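Local structure of imidazolonepropionase (Unidentified, 2Q09) at residues A15-D20 against E345-V350; V350-A355 against L364-V369; R7-V12 against A373-W378. The protein catalyses the hydrolytic opening of imidazolone-5-propanoate to N-formimidoyl-L-glutamate, the third step of histidine degradation. All coordinates share one frame; numbering follows the deposited sequence.

Interaction 1 of 3, residues A15-D20 against E345-V350; sequences ATLRSD and EAMAGV
Leu-17 projects from its loop onto one side of the helix containing Met-347 and Ala-348. Both of its methyls reach Met-347, a selenomethionine in this crystal: CD1 and CD2 of Leu-17 each lie 4.0 Å from CG of Met-347. CD1 alone also goes on to the helix backbone, 4.0 Å from the CA of Ala-348, while the CB of Ala-348 stays 4.3 Å from this methyl. The chi1 of Leu-17 (-92°) is off the staggered values, and its side chain crosses that of Met-347 at about a right angle, so the methionine is met by its CG rather than along its length. The Met-347 side chain starts with CG opposite the backbone N (chi1 -175°), then bends at chi2 (58°), and also packs against Met-332, Leu-386 and Thr-65. No hydrogen bond joins the segments, and the three touching residues are all buried. The loop is shaped just beside the contact by an ST turn, in which the backbone N of Arg-18 donates to OG1 of Thr-16 over 3.3 Å. An N-terminal loop packing on the side of a late helix is consistent with the amidohydrolase architecture, in which N- and C-terminal segments form a small domain against the TIM barrel.

Interaction 2 of 3, residues V350-A355 against L364-V369; sequences VTRHAA and LGQLRV
The first turn of helix 352-357 lies against the chain as it comes back, with Thr-351, Arg-352 and Ala-355 meeting Leu-364, Gly-365 and Gln-366. The backbones come closest at Thr-351 and Gly-365, whose CA atoms are 4.3 Å apart. A CB on Gly-365 would run into Thr-351 O and crowd both Arg-352 CA and Ala-355 CB; at phi 95°, psi -8° it would also jam against the carbonyl O of Leu-364. The methyl of Ala-355 touches that same carbonyl oxygen, CB to Leu-364 O being 3.3 Å. Thr-351 occupies the N-cap position without a side-chain capping bond; its OG1 is bonded to Met-347 O instead. Farther out, the aliphatic part of Arg-352 runs obliquely across the Gln-366 amide, with CD of Arg-352 4.0 Å from CD of Gln-366. The guanidinium and amide planes are 74° apart, and a bend at chi3 carries the charged end of Arg-352 on to Leu-17 O. Two donors grip Gln-366 OE1, Arg-368 NE (2.8 Å, from above the carbonyl plane) and Ser-19 N, which probably limits rotation of the amide. A helix N-terminus thus packs at a glycine against a returning loop, which continues into an inverse gamma turn centred on Leu-367.

Interaction 3 of 3, residues R7-V12 against A373-W378; sequences RVWLNV and ADFLVW
Trp-9 and Phe-375 form a T-shaped (edge-to-face) pair in the buried core between two sheets of the small beta-sandwich-like domain that accompanies the TIM barrel in this hydrolase superfamily. Strand 7-10 belongs to a sheet with strands 30-35, 38-44 and 57-58, whereas strand 375-378 pairs with strands 63-73 and 395-400. No hydrogen bond crosses between the two segments; side chains alone join them. The chain itself turns the corner at Asn-11, where a positive phi and a G1 beta bulge with Val-12 let it leave the first sheet for the second.

The ring planes are nearly perpendicular, at 86°, and the centroid of the six-membered ring of Trp-9 is 5.0 Å from that of Phe-375. Phe-375 supplies the edge and Trp-9 the face. With CG lodged between the backbone N and the carbonyl carbon (chi1 58°), the phenyl ring of Phe-375 reaches across the core toward the indole. The Phe-375 side chain also touches Leu-32, Val-64 and Val-399, and the indole packs on Val-34 and Val-399. Val-377, two residues further along the same strand, adds a looser touch, its CG2 approaching Trp-9 CD1 obliquely at 4.5 Å. A leucine in place of Trp-9 would probably leave the Phe-375 edge without the flat surface it points into, and open a gap between the sheets beside Val-377.

The point of the edge is CZ of Phe-375, which stands 3.6 Å above the indole plane, over the centre of the ring. Its distances to the six-membered ring are accordingly nearly even: Phe-375 CZ is 3.7 Å from Trp-9 CE3, and Phe-375 CZ is 4.0 Å from Trp-9 CH2.

Overall arrangement
Interactions 1 and 2 adjoin, their centres about 7 Å apart. They share Val-350, and helices 343-349 and 352-357 follow one another. Two probable hydrogen bonds tie them, Leu-17 O to Arg-352 NH1 and Ser-19 N to Gln-366 OE1, each 2.9 Å, so one loop, 15-20, is held by both. Interaction 3 lies farther off, about 17 Å from interaction 1 and 15 Å from interaction 2 between centres; interactions 2 and 3 touch, among other places, where Leu-367 CD2 packs 3.8 Å from Phe-375 CB. All three sit on one side of the chain's centre, away from the iron site of His-72, His-74, His-242 and Asp-317 and from the inhibitor pocket.

Interaction 1 of 3, residues A15-D20 against E345-V350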
loop_
_atom_site.group_PDB
_atom_site.type_symbol
_atom_site.label_atom_id
_atom_site.label_comp_id
_atom_site.label_asym_id
_atom_site.label_seq_id
_atom_site.Cartn_x
_atom_site.Cartn_y
_atom_site.Cartn_z
ATOM N N ALA A 15 -18.801 3.119 10.807
ATOM C CA ALA A 15 -18.549 1.819 10.197
ATOM C C ALA A 15 -17.180 1.595 10.823
ATOM O O ALA A 15 -16.162 1.955 10.237
ATOM C CB ALA A 15 -18.423 1.942 8.675
ATOM N N THR A 16 -17.169 1.024 12.019
ATOM C CA THR A 16 -15.939 0.828 12.771
ATOM C C THR A 16 -14.921 -0.099 12.158
ATOM O O THR A 16 -13.725 0.048 12.421
ATOM C CB THR A 16 -16.235 0.315 14.201
ATOM O OG1 THR A 16 -16.792 -1.002 14.131
ATOM C CG2 THR A 16 -17.236 1.247 14.898
ATOM N N LEU A 17 -15.382 -1.048 11.347
ATOM C CA LEU A 17 -14.471 -2.019 10.752
ATOM C C LEU A 17 -13.698 -2.724 11.876
ATOM O O LEU A 17 -12.549 -3.144 11.696
ATOM C CB LEU A 17 -13.491 -1.340 9.775
ATOM C CG LEU A 17 -13.849 -1.245 8.280
ATOM C CD1 LEU A 17 -13.960 -2.657 7.699
ATOM C CD2 LEU A 17 -15.183 -0.490 8.094
ATOM N N ARG A 18 -14.339 -2.855 13.037
ATOM C CA ARG A 18 -13.712 -3.528 14.174
ATOM C C ARG A 18 -13.486 -5.006 13.853
ATOM O O ARG A 18 -14.349 -5.666 13.278
ATOM C CB ARG A 18 -14.584 -3.414 15.430
ATOM C CG ARG A 18 -14.624 -2.038 16.065
ATOM C CD ARG A 18 -15.419 -2.075 17.368
ATOM N NE ARG A 18 -14.794 -2.960 18.345
ATOM C CZ ARG A 18 -15.356 -3.338 19.485
ATOM N NH1 ARG A 18 -16.565 -2.916 19.806
ATOM N NH2 ARG A 18 -14.702 -4.141 20.307
ATOM N N SER A 19 -12.325 -5.522 14.237
ATOM C CA SER A 19 -11.981 -6.919 13.981
ATOM C C SER A 19 -12.921 -7.921 14.652
ATOM O O SER A 19 -13.052 -9.054 14.202
ATOM C CB SER A 19 -10.550 -7.197 14.446
ATOM O OG SER A 19 -10.412 -6.913 15.828
ATOM N N ASP A 20 -13.585 -7.502 15.721
ATOM C CA ASP A 20 -14.478 -8.400 16.440
ATOM C C ASP A 20 -15.942 -8.198 16.081
ATOM O O ASP A 20 -16.819 -8.827 16.679
ATOM C CB ASP A 20 -14.283 -8.220 17.944
ATOM C CG ASP A 20 -14.813 -6.894 18.444
ATOM O OD1 ASP A 20 -14.751 -5.895 17.695
ATOM O OD2 ASP A 20 -15.289 -6.847 19.593
ATOM N N GLU A 345 -15.053 -7.257 2.035
ATOM C CA GLU A 345 -13.685 -7.778 2.081
ATOM C C GLU A 345 -12.740 -6.697 1.537
ATOM O O GLU A 345 -11.620 -6.518 2.025
ATOM C CB GLU A 345 -13.550 -9.051 1.233
ATOM C CG GLU A 345 -14.292 -10.266 1.788
ATOM C CD GLU A 345 -14.211 -11.472 0.860
ATOM O OE1 GLU A 345 -14.460 -11.322 -0.354
ATOM O OE2 GLU A 345 -13.902 -12.575 1.354
ATOM N N ALA A 346 -13.199 -5.971 0.524
ATOM C CA ALA A 346 -12.388 -4.912 -0.068
ATOM C C ALA A 346 -12.158 -3.790 0.942
ATOM O O ALA A 346 -11.052 -3.278 1.059
ATOM C CB ALA A 346 -13.073 -4.364 -1.329
HETATM N N MSE A 347 -13.205 -3.416 1.675
HETATM C CA MSE A 347 -13.094 -2.356 2.671
HETATM C C MSE A 347 -12.130 -2.767 3.791
HETATM O O MSE A 347 -11.254 -1.996 4.195
HETATM C CB MSE A 347 -14.478 -2.009 3.240
HETATM C CG MSE A 347 -14.471 -0.824 4.195
HETATM SE SE MSE A 347 -13.775 0.784 3.362
HETATM C CE MSE A 347 -14.196 2.036 4.818
ATOM N N ALA A 348 -12.273 -3.992 4.283
ATOM C CA ALA A 348 -11.362 -4.465 5.318
ATOM C C ALA A 348 -9.971 -4.518 4.695
ATOM O O ALA A 348 -8.963 -4.321 5.379
ATOM C CB ALA A 348 -11.772 -5.850 5.794
ATOM N N GLY A 349 -9.936 -4.771 3.385
ATOM C CA GLY A 349 -8.676 -4.851 2.668
ATOM C C GLY A 349 -7.904 -3.540 2.623
ATOM O O GLY A 349 -6.683 -3.553 2.479
ATOM N N VAL A 350 -8.598 -2.407 2.734
ATOM C CA VAL A 350 -7.921 -1.111 2.703
ATOM C C VAL A 350 -7.935 -0.418 4.065
ATOM O O VAL A 350 -7.601 0.766 4.176
ATOM C CB VAL A 350 -8.539 -0.164 1.643
ATOM C CG1 VAL A 350 -8.443 -0.819 0.261
ATOM C CG2 VAL A 350 -9.991 0.159 1.994
#

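Interaction 2 of 3, residues V350-A355 against L364-V369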
loop_
_atom_site.group_PDB
_atom_site.type_symbol
_atom_site.label_atom_id
_atom_site.label_comp_id
_atom_site.label_asym_id
_atom_site.label_seq_id
_atom_site.Cartn_x
_atom_site.Cartn_y
_atom_site.Cartn_z
ATOM N N VAL A 350 -8.598 -2.407 2.734
ATOM C CA VAL A 350 -7.921 -1.111 2.703
ATOM C C VAL A 350 -7.935 -0.418 4.065
ATOM O O VAL A 350 -7.601 0.766 4.176
ATOM C CB VAL A 350 -8.539 -0.164 1.643
ATOM C CG1 VAL A 350 -8.443 -0.819 0.261
ATOM C CG2 VAL A 350 -9.991 0.159 1.994
ATOM N N THR A 351 -8.347 -1.148 5.097
ATOM C CA THR A 351 -8.347 -0.596 6.444
ATOM C C THR A 351 -7.609 -1.546 7.375
ATOM O O THR A 351 -6.380 -1.514 7.459
ATOM C CB THR A 351 -9.787 -0.357 6.985
ATOM O OG1 THR A 351 -10.570 -1.554 6.868
ATOM C CG2 THR A 351 -10.461 0.779 6.202
ATOM N N ARG A 352 -8.374 -2.400 8.048
ATOM C CA ARG A 352 -7.856 -3.386 8.990
ATOM C C ARG A 352 -6.662 -4.197 8.476
ATOM O O ARG A 352 -5.595 -4.226 9.100
ATOM C CB ARG A 352 -9.000 -4.339 9.363
ATOM C CG ARG A 352 -8.863 -4.999 10.703
ATOM C CD ARG A 352 -10.217 -5.445 11.236
ATOM N NE ARG A 352 -10.777 -6.584 10.511
ATOM C CZ ARG A 352 -11.988 -6.590 9.963
ATOM N NH1 ARG A 352 -12.764 -5.521 10.051
ATOM N NH2 ARG A 352 -12.429 -7.674 9.336
ATOM N N HIS A 353 -6.846 -4.860 7.341
ATOM C CA HIS A 353 -5.801 -5.697 6.773
ATOM C C HIS A 353 -4.641 -4.904 6.188
ATOM O O HIS A 353 -3.495 -5.342 6.257
ATOM C CB HIS A 353 -6.431 -6.631 5.742
ATOM C CG HIS A 353 -7.546 -7.457 6.312
ATOM N ND1 HIS A 353 -8.628 -7.879 5.569
ATOM C CD2 HIS A 353 -7.756 -7.909 7.573
ATOM C CE1 HIS A 353 -9.460 -8.551 6.349
ATOM N NE2 HIS A 353 -8.953 -8.583 7.567
ATOM N N ALA A 354 -4.935 -3.738 5.623
ATOM C CA ALA A 354 -3.891 -2.887 5.058
ATOM C C ALA A 354 -3.014 -2.390 6.201
ATOM O O ALA A 354 -1.795 -2.304 6.070
ATOM C CB ALA A 354 -4.508 -1.697 4.318
ATOM N N ALA A 355 -3.643 -2.047 7.324
ATOM C CA ALA A 355 -2.904 -1.567 8.485
ATOM C C ALA A 355 -1.926 -2.646 8.949
ATOM O O ALA A 355 -0.758 -2.364 9.215
ATOM C CB ALA A 355 -3.865 -1.211 9.615
ATOM N N LEU A 364 -3.890 1.742 13.571
ATOM C CA LEU A 364 -4.780 2.212 12.508
ATOM C C LEU A 364 -5.713 1.157 11.927
ATOM O O LEU A 364 -5.569 -0.033 12.196
ATOM C CB LEU A 364 -3.928 2.767 11.363
ATOM C CG LEU A 364 -2.998 3.946 11.661
ATOM C CD1 LEU A 364 -1.921 4.057 10.584
ATOM C CD2 LEU A 364 -3.825 5.210 11.729
ATOM N N GLY A 365 -6.671 1.613 11.126
ATOM C CA GLY A 365 -7.579 0.697 10.467
ATOM C C GLY A 365 -8.917 0.399 11.106
ATOM O O GLY A 365 -9.748 -0.271 10.478
ATOM N N GLN A 366 -9.136 0.870 12.334
ATOM C CA GLN A 366 -10.404 0.618 13.019
ATOM C C GLN A 366 -10.823 1.822 13.851
ATOM O O GLN A 366 -9.982 2.575 14.334
ATOM C CB GLN A 366 -10.278 -0.586 13.948
ATOM C CG GLN A 366 -9.786 -1.859 13.286
ATOM C CD GLN A 366 -9.613 -2.983 14.283
ATOM O OE1 GLN A 366 -10.562 -3.366 14.974
ATOM N NE2 GLN A 366 -8.401 -3.518 14.370
ATOM N N LEU A 367 -12.130 2.003 14.015
ATOM C CA LEU A 367 -12.631 3.103 14.824
ATOM C C LEU A 367 -12.807 2.555 16.237
ATOM O O LEU A 367 -13.905 2.174 16.650
ATOM C CB LEU A 367 -13.967 3.636 14.282
ATOM C CG LEU A 367 -13.983 4.214 12.857
ATOM C CD1 LEU A 367 -15.328 4.891 12.619
ATOM C CD2 LEU A 367 -12.861 5.223 12.668
ATOM N N ARG A 368 -11.694 2.480 16.959
ATOM C CA ARG A 368 -11.684 1.998 18.332
ATOM C C ARG A 368 -11.016 3.017 19.235
ATOM O O ARG A 368 -10.078 3.701 18.833
ATOM C CB ARG A 368 -10.867 0.723 18.467
ATOM C CG ARG A 368 -11.350 -0.492 17.742
ATOM C CD ARG A 368 -10.576 -1.663 18.304
ATOM N NE ARG A 368 -10.906 -2.930 17.675
ATOM C CZ ARG A 368 -10.977 -4.079 18.332
ATOM N NH1 ARG A 368 -10.749 -4.104 19.640
ATOM N NH2 ARG A 368 -11.268 -5.199 17.692
ATOM N N VAL A 369 -11.476 3.084 20.478
ATOM C CA VAL A 369 -10.877 3.991 21.442
ATOM C C VAL A 369 -9.428 3.581 21.641
ATOM O O VAL A 369 -9.119 2.403 21.755
ATOM C CB VAL A 369 -11.630 3.933 22.788
ATOM C CG1 VAL A 369 -10.725 4.399 23.925
ATOM C CG2 VAL A 369 -12.865 4.806 22.709
#

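Interaction 3 of 3, residues R7-V12 against A373-W378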
loop_
_atom_site.group_PDB
_atom_site.type_symbol
_atom_site.label_atom_id
_atom_site.label_comp_id
_atom_site.label_asym_id
_atom_site.label_seq_id
_atom_site.Cartn_x
_atom_site.Cartn_y
_atom_site.Cartn_z
ATOM N N ARG A 7 -11.673 17.835 20.477
ATOM C CA ARG A 7 -12.574 17.887 19.336
ATOM C C ARG A 7 -13.612 16.778 19.397
ATOM O O ARG A 7 -13.332 15.680 19.866
ATOM C CB ARG A 7 -11.749 17.777 18.048
ATOM C CG ARG A 7 -10.387 18.480 18.146
ATOM C CD ARG A 7 -9.624 18.497 16.826
ATOM N NE ARG A 7 -8.404 19.296 16.917
ATOM C CZ ARG A 7 -7.328 18.956 17.621
ATOM N NH1 ARG A 7 -7.311 17.822 18.299
ATOM N NH2 ARG A 7 -6.275 19.758 17.652
ATOM N N VAL A 8 -14.822 17.075 18.931
ATOM C CA VAL A 8 -15.895 16.088 18.943
ATOM C C VAL A 8 -16.767 16.159 17.695
ATOM O O VAL A 8 -17.174 17.238 17.262
ATOM C CB VAL A 8 -16.818 16.252 20.182
ATOM C CG1 VAL A 8 -18.022 15.316 20.063
ATOM C CG2 VAL A 8 -16.051 15.947 21.450
ATOM N N TRP A 9 -17.022 14.992 17.118
ATOM C CA TRP A 9 -17.859 14.864 15.938
ATOM C C TRP A 9 -19.169 14.247 16.404
ATOM O O TRP A 9 -19.207 13.087 16.814
ATOM C CB TRP A 9 -17.183 13.958 14.899
ATOM C CG TRP A 9 -16.134 14.662 14.119
ATOM C CD1 TRP A 9 -16.262 15.195 12.869
ATOM C CD2 TRP A 9 -14.813 14.986 14.560
ATOM N NE1 TRP A 9 -15.104 15.839 12.507
ATOM C CE2 TRP A 9 -14.196 15.728 13.532
ATOM C CE3 TRP A 9 -14.089 14.730 15.732
ATOM C CZ2 TRP A 9 -12.889 16.211 13.633
ATOM C CZ3 TRP A 9 -12.786 15.212 15.833
ATOM C CH2 TRP A 9 -12.206 15.945 14.792
ATOM N N LEU A 10 -20.239 15.029 16.357
ATOM C CA LEU A 10 -21.544 14.547 16.791
ATOM C C LEU A 10 -22.341 13.905 15.664
ATOM O O LEU A 10 -22.179 14.244 14.491
ATOM C CB LEU A 10 -22.362 15.697 17.384
ATOM C CG LEU A 10 -21.862 16.340 18.682
ATOM C CD1 LEU A 10 -22.690 17.578 18.985
ATOM C CD2 LEU A 10 -21.951 15.337 19.826
ATOM N N ASN A 11 -23.215 12.982 16.048
ATOM C CA ASN A 11 -24.083 12.279 15.122
ATOM C C ASN A 11 -23.401 11.651 13.912
ATOM O O ASN A 11 -23.753 11.950 12.775
ATOM C CB ASN A 11 -25.203 13.213 14.654
ATOM C CG ASN A 11 -26.066 13.699 15.804
ATOM O OD1 ASN A 11 -26.577 12.903 16.588
ATOM N ND2 ASN A 11 -26.233 15.012 15.913
ATOM N N VAL A 12 -22.423 10.793 14.160
ATOM C CA VAL A 12 -21.753 10.094 13.073
ATOM C C VAL A 12 -22.247 8.650 13.090
ATOM O O VAL A 12 -22.458 8.079 14.160
ATOM C CB VAL A 12 -20.217 10.079 13.238
ATOM C CG1 VAL A 12 -19.656 11.479 13.053
ATOM C CG2 VAL A 12 -19.839 9.515 14.586
ATOM N N ALA A 373 -6.553 8.864 15.455
ATOM C CA ALA A 373 -7.751 9.484 14.910
ATOM C C ALA A 373 -7.654 9.781 13.414
ATOM O O ALA A 373 -7.610 10.947 13.005
ATOM C CB ALA A 373 -8.073 10.768 15.679
ATOM N N ASP A 374 -7.616 8.718 12.619
ATOM C CA ASP A 374 -7.556 8.825 11.163
ATOM C C ASP A 374 -8.897 8.298 10.676
ATOM O O ASP A 374 -9.097 7.085 10.585
ATOM C CB ASP A 374 -6.416 7.963 10.606
ATOM C CG ASP A 374 -5.050 8.575 10.839
ATOM O OD1 ASP A 374 -4.954 9.545 11.623
ATOM O OD2 ASP A 374 -4.070 8.078 10.238
ATOM N N PHE A 375 -9.824 9.202 10.386
ATOM C CA PHE A 375 -11.135 8.772 9.932
ATOM C C PHE A 375 -11.712 9.691 8.873
ATOM O O PHE A 375 -11.204 10.801 8.643
ATOM C CB PHE A 375 -12.092 8.639 11.126
ATOM C CG PHE A 375 -12.258 9.896 11.928
ATOM C CD1 PHE A 375 -13.189 10.862 11.563
ATOM C CD2 PHE A 375 -11.488 10.106 13.066
ATOM C CE1 PHE A 375 -13.363 12.015 12.330
ATOM C CE2 PHE A 375 -11.649 11.251 13.842
ATOM C CZ PHE A 375 -12.586 12.212 13.472
ATOM N N LEU A 376 -12.785 9.232 8.235
ATOM C CA LEU A 376 -13.407 9.981 7.158
ATOM C C LEU A 376 -14.917 10.097 7.306
ATOM O O LEU A 376 -15.583 9.136 7.692
ATOM C CB LEU A 376 -13.123 9.279 5.828
ATOM C CG LEU A 376 -11.699 8.777 5.581
ATOM C CD1 LEU A 376 -11.681 7.868 4.364
ATOM C CD2 LEU A 376 -10.761 9.979 5.391
ATOM N N VAL A 377 -15.453 11.265 6.972
ATOM C CA VAL A 377 -16.894 11.484 7.011
ATOM C C VAL A 377 -17.312 11.597 5.551
ATOM O O VAL A 377 -16.857 12.494 4.836
ATOM C CB VAL A 377 -17.266 12.783 7.735
ATOM C CG1 VAL A 377 -18.775 13.008 7.642
ATOM C CG2 VAL A 377 -16.840 12.707 9.194
ATOM N N TRP A 378 -18.170 10.682 5.108
ATOM C CA TRP A 378 -18.609 10.665 3.717
ATOM C C TRP A 378 -19.995 11.233 3.495
ATOM O O TRP A 378 -20.772 11.388 4.436
ATOM C CB TRP A 378 -18.614 9.240 3.186
ATOM C CG TRP A 378 -17.316 8.522 3.317
ATOM C CD1 TRP A 378 -16.874 7.799 4.392
ATOM C CD2 TRP A 378 -16.308 8.403 2.311
ATOM N NE1 TRP A 378 -15.653 7.231 4.112
ATOM C CE2 TRP A 378 -15.282 7.588 2.840
ATOM C CE3 TRP A 378 -16.172 8.914 1.010
ATOM C CZ2 TRP A 378 -14.137 7.254 2.103
ATOM C CZ3 TRP A 378 -15.030 8.582 0.274
ATOM C CH2 TRP A 378 -14.028 7.760 0.829
#